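Local structure of HIT family hydrolase (Legionella pneumophila subsp. pneumophila, 6D6J) at residues B[11-16]-B[105-110]. The protein binds zinc and probably acts as a hydrolase of the histidine triad (HIT) family, perhaps on nucleotide-like substrates. Residues are numbered along the deposited sequence; the frame is centred on the assembly and turned at random.
Sequences CLFCKI and HIHLHL. With ZN (zinc ion), chain G.
Phe13 reaches from the first turn of helix 12-17 past the zinc ligand His105 to His107, the predicted active-site histidine, both of them in the predicted histidine triad motif. Its CB lies over one face of the His105 imidazole, a CH-pi contact 4.0 Å from the ring centroid. Further out, CD2 passes the carbonyl of His105, and CE2, at the ring's edge, meets the face of His107, 3.5 Å from ND1. The two planes stand at 88°, a T-shaped pair that suits phenylalanine: its C-H edge can point at an imidazole face and has no polar group to compete with ND1 for its acceptor. His107 has its rotation fixed from within its own segment: ND1 donates to His105 O at 2.7 Å, nearly straight and in the ring plane, leaving NE2 as the nitrogen that the predicted tele-AMP intermediate would use.

Histidine suits position 105 because its two ring nitrogens serve two partners. With CG anti to the backbone N (chi1 -178°), its ND1 binds zinc at 2.1 Å, while NE2 hydrogen-bonds to Pro50 O, which probably strengthens the imidazole as a ligand. Cys11 SG and Cys14 SG, each 2.3 Å from the metal, lie at the imidazole's edge, and His53 completes the Cys2His2 site. Cysteine also suits the N-cap: Cys11 SG accepts from Cys14 N at 3.4 Å, which would temper the thiolate charge.

The zinc thus pins the short helix to the segment leading into strand 108-112. That strand runs between 44-50 and 89-95 in the antiparallel sheet, Leu108 and Leu110 pack on helix 62-81, and Phe13 also meets Phe35 of strand 32-36 edge-to-face.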
loop_
_atom_site.group_PDB
_atom_site.type_symbol
_atom_site.label_atom_id
_atom_site.label_comp_id
_atom_site.label_asym_id
_atom_site.label_seq_id
_atom_site.Cartn_x
_atom_site.Cartn_y
_atom_site.Cartn_z
ATOM N N CYS B 11 12.798 -18.188 6.178
ATOM C CA CYS B 11 12.102 -16.905 6.081
ATOM C C CYS B 11 11.752 -16.394 7.479
ATOM O O CYS B 11 11.067 -17.078 8.242
ATOM C CB CYS B 11 10.835 -17.081 5.249
ATOM S SG CYS B 11 9.772 -15.611 5.271
ATOM N N LEU B 12 12.197 -15.174 7.803
ATOM C CA LEU B 12 11.958 -14.614 9.133
ATOM C C LEU B 12 10.469 -14.496 9.437
ATOM O O LEU B 12 10.030 -14.768 10.564
ATOM C CB LEU B 12 12.603 -13.231 9.211
ATOM C CG LEU B 12 12.464 -12.487 10.535
ATOM C CD1 LEU B 12 13.260 -13.215 11.585
ATOM C CD2 LEU B 12 12.970 -11.059 10.412
ATOM N N PHE B 13 9.672 -14.080 8.450
ATOM C CA PHE B 13 8.258 -13.867 8.724
ATOM C C PHE B 13 7.489 -15.172 8.819
ATOM O O PHE B 13 6.529 -15.248 9.597
ATOM C CB PHE B 13 7.651 -12.912 7.697
ATOM C CG PHE B 13 8.101 -11.469 7.862
ATOM C CD1 PHE B 13 8.937 -11.083 8.906
ATOM C CD2 PHE B 13 7.703 -10.510 6.955
ATOM C CE1 PHE B 13 9.339 -9.752 9.050
ATOM C CE2 PHE B 13 8.115 -9.174 7.090
ATOM C CZ PHE B 13 8.933 -8.797 8.136
ATOM N N CYS B 14 7.903 -16.213 8.077
ATOM C CA CYS B 14 7.322 -17.528 8.315
ATOM C C CYS B 14 7.639 -18.001 9.724
ATOM O O CYS B 14 6.778 -18.567 10.408
ATOM C CB CYS B 14 7.826 -18.530 7.276
ATOM S SG CYS B 14 7.015 -18.395 5.644
ATOM N N LYS B 15 8.868 -17.765 10.187
ATOM C CA LYS B 15 9.212 -18.156 11.551
ATOM C C LYS B 15 8.353 -17.435 12.578
ATOM O O LYS B 15 7.899 -18.054 13.556
ATOM C CB LYS B 15 10.695 -17.927 11.816
ATOM C CG LYS B 15 11.598 -18.902 11.066
ATOM C CD LYS B 15 13.063 -18.584 11.333
ATOM C CE LYS B 15 14.005 -19.425 10.483
ATOM N NZ LYS B 15 15.419 -18.966 10.615
ATOM N N ILE B 16 8.114 -16.133 12.380
ATOM C CA ILE B 16 7.225 -15.399 13.273
ATOM C C ILE B 16 5.820 -15.980 13.212
ATOM O O ILE B 16 5.177 -16.197 14.244
ATOM C CB ILE B 16 7.248 -13.897 12.934
ATOM C CG1 ILE B 16 8.615 -13.305 13.327
ATOM C CG2 ILE B 16 6.105 -13.157 13.641
ATOM C CD1 ILE B 16 8.838 -11.849 12.906
ATOM N N HIS B 105 9.043 -11.862 2.172
ATOM C CA HIS B 105 7.702 -12.362 2.473
ATOM C C HIS B 105 6.854 -11.101 2.530
ATOM O O HIS B 105 7.191 -10.178 3.278
ATOM C CB HIS B 105 7.731 -13.080 3.825
ATOM C CG HIS B 105 6.423 -13.686 4.253
ATOM N ND1 HIS B 105 6.326 -14.993 4.695
ATOM C CD2 HIS B 105 5.184 -13.150 4.390
ATOM C CE1 HIS B 105 5.079 -15.236 5.066
ATOM N NE2 HIS B 105 4.370 -14.131 4.907
ATOM N N ILE B 106 5.793 -11.024 1.719
ATOM C CA ILE B 106 5.091 -9.752 1.580
ATOM C C ILE B 106 4.602 -9.246 2.933
ATOM O O ILE B 106 4.191 -10.012 3.819
ATOM C CB ILE B 106 3.976 -9.777 0.517
ATOM C CG1 ILE B 106 2.912 -10.820 0.832
ATOM C CG2 ILE B 106 4.548 -10.020 -0.854
ATOM C CD1 ILE B 106 1.720 -10.734 -0.108
ATOM N N HIS B 107 4.649 -7.925 3.085
ATOM C CA HIS B 107 4.237 -7.281 4.322
ATOM C C HIS B 107 3.775 -5.874 4.004
ATOM O O HIS B 107 4.429 -5.142 3.261
ATOM C CB HIS B 107 5.361 -7.260 5.371
ATOM C CG HIS B 107 6.686 -6.787 4.852
ATOM N ND1 HIS B 107 7.485 -7.567 4.042
ATOM C CD2 HIS B 107 7.388 -5.655 5.093
ATOM C CE1 HIS B 107 8.608 -6.922 3.778
ATOM N NE2 HIS B 107 8.572 -5.754 4.396
ATOM N N LEU B 108 2.648 -5.500 4.574
ATOM C CA LEU B 108 2.156 -4.131 4.491
ATOM C C LEU B 108 2.592 -3.384 5.749
ATOM O O LEU B 108 2.306 -3.827 6.872
ATOM C CB LEU B 108 0.632 -4.140 4.385
ATOM C CG LEU B 108 -0.067 -2.785 4.258
ATOM C CD1 LEU B 108 0.502 -2.015 3.076
ATOM C CD2 LEU B 108 -1.555 -3.024 4.040
ATOM N N HIS B 109 3.279 -2.253 5.565
ATOM C CA HIS B 109 3.656 -1.405 6.689
ATOM C C HIS B 109 2.517 -0.458 7.024
ATOM O O HIS B 109 1.935 0.166 6.129
ATOM C CB HIS B 109 4.842 -0.515 6.326
ATOM C CG HIS B 109 6.099 -1.245 6.016
ATOM N ND1 HIS B 109 7.053 -1.524 6.974
ATOM C CD2 HIS B 109 6.585 -1.707 4.841
ATOM C CE1 HIS B 109 8.056 -2.168 6.403
ATOM N NE2 HIS B 109 7.807 -2.268 5.107
ATOM N N LEU B 110 2.226 -0.326 8.317
ATOM C CA LEU B 110 1.255 0.635 8.830
ATOM C C LEU B 110 2.008 1.550 9.787
ATOM O O LEU B 110 2.488 1.094 10.833
ATOM C CB LEU B 110 0.118 -0.103 9.536
ATOM C CG LEU B 110 -0.797 0.688 10.477
ATOM C CD1 LEU B 110 -1.419 1.902 9.825
ATOM C CD2 LEU B 110 -1.868 -0.241 11.024
HETATM ZN ZN ZN G . 7.766 -16.500 4.600
#